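Local coordinates for protein chitinase (Paenibacillus sp. FPU-7, PDB 5GZT) that probably hydrolyses internal beta-1,4 linkages between N-acetylglucosamine units of chitin and chitodextrins, acting as an endochitinase, at residues Thr561-Asn569 with Gln627-Ala635; Thr667-Leu678 with Asn713-Val724. All blocks are in the same frame, centred on the assembly; numbering follows the deposited sequence.

Contact 1 and contact 2 lie in different domains, their centres about 29 Å apart and their nearest atoms about 5 Å apart without touching, and they share no helix or strand. Contact 1, in the first family 18 domain, joins a short strand and helix to a loop and the helix after it; it is small, pivots on one buried tyrosine and has a watery rim. Contact 2, in the immunoglobulin-like domain, is a larger strand pairing governed by backbone hydrogen bonds, with one apolar face buried and the other partly exposed. A salt bridge from Glu633 of contact 1 to Arg712, the residue before 713-724, reaches across the domain boundary.

Contact 1 (Thr561-Asn569 with Gln627-Ala635); sequences TIVYSELVN and QDSDSHELA. With FMT (formic acid), chain M.
Tyr564 and Leu634 form the tight centre of this contact. With CG anti to the backbone N (chi1 -172°), the Tyr564 ring reaches from the first turn of its helix toward the start of helix 633-642. Leu634 CD1 stands over the middle of one ring face in a CH-pi contact, 3.6 Å from the centroid, while Val568 CG2 covers the opposite face nearer the rim. Tyr564 OH donates a hydrogen bond of 2.6 Å to Glu633 OE2, meeting it on the anti side and 33° out of the carboxylate plane. That oxygen also forms a salt bridge with Arg712, which probably helps to keep Glu633 ionised.

Asp628 acts as a second shell. Its buried carboxylate holds the first turn of helix 633-642 through Leu634 N (to OD1, 3.0 Å) and Ala635 N (to OD2), and OD1 also takes the N-H of Ser629 in the preceding loop. Ser629 OG takes the N-H of Glu633. A backbone bond of 2.8 Å from Ser565 N to Gln627 O ties the two segments directly.

Toward solvent the contact loosens. Val563 crosses the Gln627 side chain at about a right angle, with its CG1 3.8 Å from Gln627 NE2, while Gln627 OE1 is hydrogen-bonded to Glu624 N. Asn569 reaches Asp630 only through two waters, and Asp630 OD1 is also paired with Arg294 in a salt bridge. Beside Val568 CG1 a formic acid molecule, probably from the crystallisation liquor, accepts from Asp630 N through O1.

Strand 561-563 pairs with strand 534-538 at the edge of an antiparallel sheet, consistent with the insertion domain of family 18 chitinases, whereas 627-635 leads from the last barrel strand, 619-623, into helix 633-642; the contact thus joins this probable insertion to the end of the barrel.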
loop_
_atom_site.group_PDB
_atom_site.type_symbol
_atom_site.label_atom_id
_atom_site.label_comp_id
_atom_site.label_asym_id
_atom_site.label_seq_id
_atom_site.Cartn_x
_atom_site.Cartn_y
_atom_site.Cartn_z
ATOM N N THR B 561 -4.018 13.206 -20.260
ATOM C CA THR B 561 -3.283 12.973 -19.025
ATOM C C THR B 561 -1.818 13.325 -19.259
ATOM O O THR B 561 -1.321 13.174 -20.339
ATOM C CB THR B 561 -3.345 11.549 -18.463
ATOM O OG1 THR B 561 -2.786 10.655 -19.403
ATOM C CG2 THR B 561 -4.790 11.080 -18.108
ATOM N N ILE B 562 -1.170 13.867 -18.236
ATOM C CA ILE B 562 0.279 14.068 -18.217
ATOM C C ILE B 562 0.812 13.481 -16.919
ATOM O O ILE B 562 0.339 13.819 -15.858
ATOM C CB ILE B 562 0.605 15.576 -18.292
ATOM C CG1 ILE B 562 0.078 16.182 -19.554
ATOM C CG2 ILE B 562 2.121 15.793 -18.245
ATOM C CD1 ILE B 562 0.104 17.702 -19.627
ATOM N N VAL B 563 1.802 12.597 -16.967
ATOM C CA VAL B 563 2.276 11.868 -15.819
ATOM C C VAL B 563 3.060 12.836 -14.907
ATOM O O VAL B 563 3.569 13.898 -15.355
ATOM C CB VAL B 563 3.093 10.629 -16.212
ATOM C CG1 VAL B 563 2.309 9.738 -17.223
ATOM C CG2 VAL B 563 4.453 11.024 -16.807
ATOM N N TYR B 564 3.020 12.579 -13.603
ATOM C CA TYR B 564 3.625 13.519 -12.628
ATOM C C TYR B 564 5.112 13.845 -12.942
ATOM O O TYR B 564 5.526 14.952 -12.757
ATOM C CB TYR B 564 3.559 12.911 -11.250
ATOM C CG TYR B 564 3.967 13.813 -10.101
ATOM C CD1 TYR B 564 3.231 14.969 -9.783
ATOM C CD2 TYR B 564 5.144 13.565 -9.386
ATOM C CE1 TYR B 564 3.637 15.800 -8.734
ATOM C CE2 TYR B 564 5.522 14.364 -8.324
ATOM C CZ TYR B 564 4.776 15.482 -7.968
ATOM O OH TYR B 564 5.133 16.287 -6.907
ATOM N N SER B 565 5.926 12.858 -13.297
ATOM C CA SER B 565 7.345 13.128 -13.608
ATOM C C SER B 565 7.511 14.184 -14.687
ATOM O O SER B 565 8.388 15.033 -14.585
ATOM C CB SER B 565 8.057 11.856 -14.039
ATOM O OG SER B 565 7.382 11.225 -15.127
ATOM N N GLU B 566 6.643 14.172 -15.691
ATOM C CA GLU B 566 6.700 15.151 -16.744
ATOM C C GLU B 566 6.251 16.522 -16.224
ATOM O O GLU B 566 6.808 17.551 -16.604
ATOM C CB GLU B 566 5.833 14.704 -17.913
ATOM C CG GLU B 566 5.577 15.723 -18.999
ATOM C CD GLU B 566 6.833 16.134 -19.767
ATOM O OE1 GLU B 566 7.826 15.363 -19.889
ATOM O OE2 GLU B 566 6.877 17.311 -20.237
ATOM N N LEU B 567 5.263 16.538 -15.325
ATOM C CA LEU B 567 4.862 17.789 -14.707
ATOM C C LEU B 567 6.004 18.398 -13.904
ATOM O O LEU B 567 6.255 19.573 -13.977
ATOM C CB LEU B 567 3.598 17.637 -13.814
ATOM C CG LEU B 567 2.271 17.203 -14.475
ATOM C CD1 LEU B 567 1.218 16.984 -13.373
ATOM C CD2 LEU B 567 1.800 18.198 -15.499
ATOM N N VAL B 568 6.673 17.606 -13.132
ATOM C CA VAL B 568 7.824 18.071 -12.365
ATOM C C VAL B 568 8.866 18.652 -13.344
ATOM O O VAL B 568 9.340 19.769 -13.170
ATOM C CB VAL B 568 8.387 16.947 -11.513
ATOM C CG1 VAL B 568 9.736 17.327 -10.931
ATOM C CG2 VAL B 568 7.404 16.558 -10.377
ATOM N N ASN B 569 9.212 17.889 -14.373
ATOM C CA ASN B 569 10.263 18.313 -15.278
ATOM C C ASN B 569 9.937 19.590 -16.055
ATOM O O ASN B 569 10.813 20.404 -16.209
ATOM C CB ASN B 569 10.630 17.176 -16.217
ATOM C CG ASN B 569 11.392 16.025 -15.507
ATOM O OD1 ASN B 569 11.911 16.124 -14.393
ATOM N ND2 ASN B 569 11.439 14.948 -16.182
ATOM N N GLN B 627 5.197 6.685 -12.486
ATOM C CA GLN B 627 4.924 8.077 -12.889
ATOM C C GLN B 627 5.440 9.108 -11.928
ATOM O O GLN B 627 5.338 10.298 -12.201
ATOM C CB GLN B 627 3.397 8.218 -13.019
ATOM C CG GLN B 627 2.765 7.360 -14.086
ATOM C CD GLN B 627 1.231 7.317 -13.997
ATOM O OE1 GLN B 627 0.589 7.455 -12.914
ATOM N NE2 GLN B 627 0.637 7.099 -15.106
ATOM N N ASP B 628 6.022 8.663 -10.821
ATOM C CA ASP B 628 6.498 9.557 -9.769
ATOM C C ASP B 628 7.778 10.339 -10.212
ATOM O O ASP B 628 8.353 10.092 -11.239
ATOM C CB ASP B 628 6.784 8.701 -8.565
ATOM C CG ASP B 628 6.734 9.397 -7.279
ATOM O OD1 ASP B 628 6.704 10.668 -7.185
ATOM O OD2 ASP B 628 6.745 8.601 -6.311
ATOM N N SER B 629 8.167 11.302 -9.403
ATOM C CA SER B 629 9.404 12.089 -9.579
ATOM C C SER B 629 10.625 11.197 -9.425
ATOM O O SER B 629 10.523 9.987 -9.017
ATOM C CB SER B 629 9.511 13.230 -8.633
ATOM O OG SER B 629 9.863 12.852 -7.326
ATOM N N ASP B 630 11.769 11.775 -9.798
ATOM C CA ASP B 630 13.060 11.052 -9.757
ATOM C C ASP B 630 13.328 10.524 -8.388
ATOM O O ASP B 630 13.662 9.373 -8.245
ATOM C CB ASP B 630 14.230 11.972 -10.200
ATOM C CG ASP B 630 14.290 12.168 -11.699
ATOM O OD1 ASP B 630 13.617 11.402 -12.472
ATOM O OD2 ASP B 630 14.981 13.154 -12.086
ATOM N N SER B 631 13.094 11.341 -7.381
ATOM C CA SER B 631 13.309 10.962 -5.990
ATOM C C SER B 631 12.183 10.116 -5.396
ATOM O O SER B 631 12.252 9.817 -4.225
ATOM C CB SER B 631 13.480 12.248 -5.131
ATOM O OG SER B 631 12.197 12.882 -4.921
ATOM N N HIS B 632 11.166 9.753 -6.188
ATOM C CA HIS B 632 9.949 9.130 -5.709
ATOM C C HIS B 632 9.240 9.958 -4.694
ATOM O O HIS B 632 8.900 9.410 -3.633
ATOM C CB HIS B 632 10.343 7.746 -5.054
ATOM C CG HIS B 632 11.115 6.860 -5.977
ATOM N ND1 HIS B 632 10.530 6.254 -7.075
ATOM C CD2 HIS B 632 12.433 6.527 -6.021
ATOM C CE1 HIS B 632 11.432 5.550 -7.727
ATOM N NE2 HIS B 632 12.590 5.675 -7.096
ATOM N N GLU B 633 9.077 11.272 -4.903
ATOM C CA GLU B 633 8.595 12.057 -3.785
ATOM C C GLU B 633 7.158 11.713 -3.339
ATOM O O GLU B 633 6.843 11.946 -2.177
ATOM C CB GLU B 633 8.738 13.586 -3.975
ATOM C CG GLU B 633 7.831 14.248 -4.951
ATOM C CD GLU B 633 8.162 15.701 -5.186
ATOM O OE1 GLU B 633 8.945 16.228 -4.414
ATOM O OE2 GLU B 633 7.603 16.296 -6.125
ATOM N N LEU B 634 6.303 11.299 -4.258
ATOM C CA LEU B 634 4.935 10.950 -3.888
ATOM C C LEU B 634 4.866 9.663 -3.065
ATOM O O LEU B 634 4.224 9.641 -1.974
ATOM C CB LEU B 634 3.986 10.873 -5.098
ATOM C CG LEU B 634 3.874 12.230 -5.903
ATOM C CD1 LEU B 634 2.838 12.133 -6.956
ATOM C CD2 LEU B 634 3.555 13.439 -5.056
ATOM N N ALA B 635 5.498 8.624 -3.555
ATOM C CA ALA B 635 5.654 7.406 -2.757
ATOM C C ALA B 635 6.262 7.686 -1.407
ATOM O O ALA B 635 5.712 7.230 -0.421
ATOM C CB ALA B 635 6.465 6.369 -3.504
HETATM C C FMT M . 12.744 15.409 -10.693
HETATM O O1 FMT M . 11.927 14.538 -10.947
HETATM O O2 FMT M . 13.116 15.506 -9.443
HETATM O O HOH W 1 14.372 14.854 -13.751
HETATM O O HOH W 2 12.161 12.310 -14.549
#

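Contact 2 (Thr667-Leu678 with Asn713-Val724); sequences TQLPAGTFILPL and NAVAVYVNGGTV
Gln668 bends at its second torsion (chi2 51°), which swings its amide back over the neighbouring strand to Thr723, while Tyr718, with CG anti to the carbonyl carbon (chi1 -62°), lays its ring alongside Thr673. Thr723 OG1 donates to Gln668 OE1 at 2.7 Å, in the carbonyl plane and on a lone pair. The same hydroxyl accepts from a water, to which Gln668 NE2 donates only weakly. A leucine in place of Gln668 would probably cost the Thr723 hydroxyl its acceptor across the strands, leaving the water bond to hold it. Farther along this face, Thr673 OG1 lies 3.2 Å from Tyr718 CD1, and Ala716 CB sits over one face of the tyrosine ring, offset toward its rim.

The other face is apolar. The side chains of Leu669 and Val719 cross at about a right angle, with Leu669 CD2 3.8 Å from Val719 CG1, and Val719 CG2 meets Phe674 CE2 at 3.9 Å. Beyond them Phe674 CB rests on Val717 CB, and Leu678 CD1 touches Val715 CG2.

Strands 672-678 and 714-719 run antiparallel, their axes 163° apart. Reciprocal backbone bonds join Gly672 to Val719, Phe674 to Val717 and Leu676 to Val715, and a further pair joins Leu669 to Gly722. Between the last pair and the rest the ladder is interrupted at Pro670-Ala671 and Asn720-Gly721. There Gly721 CA comes to 3.1 Å from Leu669 O, at backbone angles that a residue with a side chain could hardly adopt.

Strand 703-707 completes this three-stranded sheet beside 714-723, and the apolar face carrying Leu669, Phe674 and Leu676 packs on Val661 and strand 754-759 of a second sheet: the two-sheet core characteristic of an immunoglobulin-like beta sandwich.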
loop_
_atom_site.group_PDB
_atom_site.type_symbol
_atom_site.label_atom_id
_atom_site.label_comp_id
_atom_site.label_asym_id
_atom_site.label_seq_id
_atom_site.Cartn_x
_atom_site.Cartn_y
_atom_site.Cartn_z
ATOM N N THR B 667 35.171 43.585 -0.075
ATOM C CA THR B 667 33.981 44.151 0.495
ATOM C C THR B 667 32.748 44.184 -0.442
ATOM O O THR B 667 31.643 44.426 0.037
ATOM C CB THR B 667 34.191 45.525 1.013
ATOM O OG1 THR B 667 34.670 46.367 -0.019
ATOM C CG2 THR B 667 35.276 45.533 2.157
ATOM N N GLN B 668 32.919 43.956 -1.735
ATOM C CA GLN B 668 31.703 44.055 -2.632
ATOM C C GLN B 668 31.020 42.697 -2.787
ATOM O O GLN B 668 31.660 41.733 -3.233
ATOM C CB GLN B 668 32.088 44.651 -3.979
ATOM C CG GLN B 668 30.972 45.506 -4.623
ATOM C CD GLN B 668 30.316 46.629 -3.760
ATOM O OE1 GLN B 668 30.950 47.290 -2.892
ATOM N NE2 GLN B 668 28.998 46.847 -4.019
ATOM N N LEU B 669 29.763 42.633 -2.334
ATOM C CA LEU B 669 28.970 41.422 -2.465
ATOM C C LEU B 669 28.041 41.612 -3.657
ATOM O O LEU B 669 27.250 42.515 -3.612
ATOM C CB LEU B 669 28.163 41.257 -1.213
ATOM C CG LEU B 669 27.236 40.057 -1.189
ATOM C CD1 LEU B 669 27.960 38.754 -1.230
ATOM C CD2 LEU B 669 26.425 40.148 0.064
ATOM N N PRO B 670 28.141 40.808 -4.700
ATOM C CA PRO B 670 27.148 41.000 -5.795
ATOM C C PRO B 670 25.767 40.462 -5.391
ATOM O O PRO B 670 25.616 39.764 -4.363
ATOM C CB PRO B 670 27.707 40.235 -6.957
ATOM C CG PRO B 670 28.718 39.302 -6.365
ATOM C CD PRO B 670 29.142 39.814 -5.017
ATOM N N ALA B 671 24.766 40.811 -6.189
ATOM C CA ALA B 671 23.445 40.243 -6.051
ATOM C C ALA B 671 23.551 38.775 -6.304
ATOM O O ALA B 671 24.404 38.310 -7.044
ATOM C CB ALA B 671 22.463 40.869 -7.065
ATOM N N GLY B 672 22.688 37.999 -5.685
ATOM C CA GLY B 672 22.735 36.517 -5.855
ATOM C C GLY B 672 21.539 35.909 -5.202
ATOM O O GLY B 672 20.880 36.592 -4.441
ATOM N N THR B 673 21.263 34.639 -5.499
ATOM C CA THR B 673 20.136 33.958 -5.017
ATOM C C THR B 673 20.476 32.580 -4.490
ATOM O O THR B 673 21.084 31.757 -5.169
ATOM C CB THR B 673 19.082 33.835 -6.192
ATOM O OG1 THR B 673 18.790 35.166 -6.589
ATOM C CG2 THR B 673 17.755 33.194 -5.688
ATOM N N PHE B 674 20.049 32.317 -3.297
ATOM C CA PHE B 674 20.107 30.973 -2.697
ATOM C C PHE B 674 18.749 30.318 -2.996
ATOM O O PHE B 674 17.675 31.016 -2.949
ATOM C CB PHE B 674 20.228 31.071 -1.185
ATOM C CG PHE B 674 21.528 31.682 -0.726
ATOM C CD1 PHE B 674 22.731 31.073 -1.025
ATOM C CD2 PHE B 674 21.534 32.813 0.029
ATOM C CE1 PHE B 674 23.945 31.589 -0.543
ATOM C CE2 PHE B 674 22.718 33.327 0.502
ATOM C CZ PHE B 674 23.919 32.702 0.204
ATOM N N ILE B 675 18.786 29.048 -3.357
ATOM C CA ILE B 675 17.592 28.300 -3.627
ATOM C C ILE B 675 17.577 27.025 -2.817
ATOM O O ILE B 675 18.492 26.250 -2.950
ATOM C CB ILE B 675 17.428 28.005 -5.133
ATOM C CG1 ILE B 675 17.297 29.323 -5.915
ATOM C CG2 ILE B 675 16.120 27.201 -5.377
ATOM C CD1 ILE B 675 17.427 29.066 -7.445
ATOM N N LEU B 676 16.499 26.812 -2.040
ATOM C CA LEU B 676 16.374 25.654 -1.175
ATOM C C LEU B 676 15.017 24.945 -1.404
ATOM O O LEU B 676 13.964 25.398 -0.852
ATOM C CB LEU B 676 16.479 26.061 0.291
ATOM C CG LEU B 676 17.792 26.764 0.712
ATOM C CD1 LEU B 676 17.657 28.262 0.534
ATOM C CD2 LEU B 676 18.181 26.506 2.131
ATOM N N PRO B 677 15.053 23.864 -2.156
ATOM C CA PRO B 677 13.882 22.977 -2.310
ATOM C C PRO B 677 13.476 22.344 -0.976
ATOM O O PRO B 677 14.370 22.042 -0.102
ATOM C CB PRO B 677 14.357 21.911 -3.313
ATOM C CG PRO B 677 15.538 22.571 -4.032
ATOM C CD PRO B 677 16.224 23.303 -2.900
ATOM N N LEU B 678 12.175 22.161 -0.797
ATOM C CA LEU B 678 11.706 21.417 0.321
ATOM C C LEU B 678 11.736 19.952 -0.019
ATOM O O LEU B 678 11.435 19.535 -1.140
ATOM C CB LEU B 678 10.348 21.884 0.771
ATOM C CG LEU B 678 10.276 23.135 1.644
ATOM C CD1 LEU B 678 10.852 24.446 1.088
ATOM C CD2 LEU B 678 8.815 23.376 2.030
ATOM N N ASN B 713 8.771 23.718 -5.568
ATOM C CA ASN B 713 8.616 23.790 -4.080
ATOM C C ASN B 713 9.917 24.208 -3.399
ATOM O O ASN B 713 10.482 23.439 -2.631
ATOM C CB ASN B 713 8.179 22.412 -3.667
ATOM C CG ASN B 713 7.842 22.286 -2.219
ATOM O OD1 ASN B 713 7.564 23.245 -1.578
ATOM N ND2 ASN B 713 7.914 21.040 -1.673
ATOM N N ALA B 714 10.427 25.388 -3.737
ATOM C CA ALA B 714 11.733 25.843 -3.248
ATOM C C ALA B 714 11.670 27.291 -2.854
ATOM O O ALA B 714 11.043 28.073 -3.503
ATOM C CB ALA B 714 12.823 25.651 -4.338
ATOM N N VAL B 715 12.360 27.644 -1.795
ATOM C CA VAL B 715 12.542 28.982 -1.382
ATOM C C VAL B 715 13.708 29.594 -2.096
ATOM O O VAL B 715 14.739 28.967 -2.208
ATOM C CB VAL B 715 12.892 29.003 0.144
ATOM C CG1 VAL B 715 13.277 30.412 0.601
ATOM C CG2 VAL B 715 11.688 28.545 0.926
ATOM N N ALA B 716 13.536 30.835 -2.535
ATOM C CA ALA B 716 14.582 31.709 -3.015
ATOM C C ALA B 716 14.841 32.771 -1.996
ATOM O O ALA B 716 13.891 33.383 -1.461
ATOM C CB ALA B 716 14.177 32.400 -4.295
ATOM N N VAL B 717 16.127 32.980 -1.696
ATOM C CA VAL B 717 16.552 34.089 -0.884
ATOM C C VAL B 717 17.306 34.970 -1.789
ATOM O O VAL B 717 18.416 34.609 -2.178
ATOM C CB VAL B 717 17.415 33.673 0.343
ATOM C CG1 VAL B 717 17.804 34.906 1.147
ATOM C CG2 VAL B 717 16.713 32.672 1.233
ATOM N N TYR B 718 16.773 36.149 -2.124
ATOM C CA TYR B 718 17.434 37.084 -3.055
ATOM C C TYR B 718 18.319 38.033 -2.218
ATOM O O TYR B 718 17.815 38.783 -1.360
ATOM C CB TYR B 718 16.394 37.902 -3.851
ATOM C CG TYR B 718 15.471 37.037 -4.735
ATOM C CD1 TYR B 718 15.900 36.467 -5.942
ATOM C CD2 TYR B 718 14.152 36.821 -4.358
ATOM C CE1 TYR B 718 15.043 35.666 -6.694
ATOM C CE2 TYR B 718 13.304 36.099 -5.123
ATOM C CZ TYR B 718 13.718 35.504 -6.243
ATOM O OH TYR B 718 12.733 34.718 -6.879
ATOM N N VAL B 719 19.639 37.908 -2.361
ATOM C CA VAL B 719 20.583 38.808 -1.670
ATOM C C VAL B 719 20.793 39.974 -2.632
ATOM O O VAL B 719 21.247 39.815 -3.769
ATOM C CB VAL B 719 21.904 38.082 -1.360
ATOM C CG1 VAL B 719 22.900 39.028 -0.716
ATOM C CG2 VAL B 719 21.617 36.933 -0.384
ATOM N N ASN B 720 20.483 41.146 -2.175
ATOM C CA ASN B 720 20.643 42.367 -2.979
ATOM C C ASN B 720 22.015 42.744 -3.307
ATOM O O ASN B 720 22.292 43.354 -4.378
ATOM C CB ASN B 720 20.148 43.526 -2.218
ATOM C CG ASN B 720 19.037 44.166 -2.898
ATOM O OD1 ASN B 720 19.261 44.861 -3.934
ATOM N ND2 ASN B 720 17.790 43.921 -2.381
ATOM N N GLY B 721 22.958 42.450 -2.433
ATOM C CA GLY B 721 24.268 42.922 -2.864
ATOM C C GLY B 721 24.530 44.340 -2.330
ATOM O O GLY B 721 23.578 45.128 -2.016
ATOM N N GLY B 722 25.815 44.624 -2.183
ATOM C CA GLY B 722 26.211 45.881 -1.623
ATOM C C GLY B 722 27.597 45.724 -1.001
ATOM O O GLY B 722 28.349 44.819 -1.384
ATOM N N THR B 723 27.912 46.637 -0.097
ATOM C CA THR B 723 29.280 46.818 0.406
ATOM C C THR B 723 29.259 46.351 1.838
ATOM O O THR B 723 28.522 46.858 2.633
ATOM C CB THR B 723 29.707 48.287 0.367
ATOM O OG1 THR B 723 29.634 48.739 -0.986
ATOM C CG2 THR B 723 31.283 48.448 0.885
ATOM N N VAL B 724 30.008 45.300 2.121
ATOM C CA VAL B 724 30.080 44.784 3.479
ATOM C C VAL B 724 31.038 45.730 4.222
ATOM O O VAL B 724 32.028 46.195 3.617
ATOM C CB VAL B 724 30.613 43.335 3.413
ATOM C CG1 VAL B 724 30.812 42.750 4.780
ATOM C CG2 VAL B 724 29.665 42.448 2.543
HETATM O O HOH W 3 27.204 49.244 -2.374
#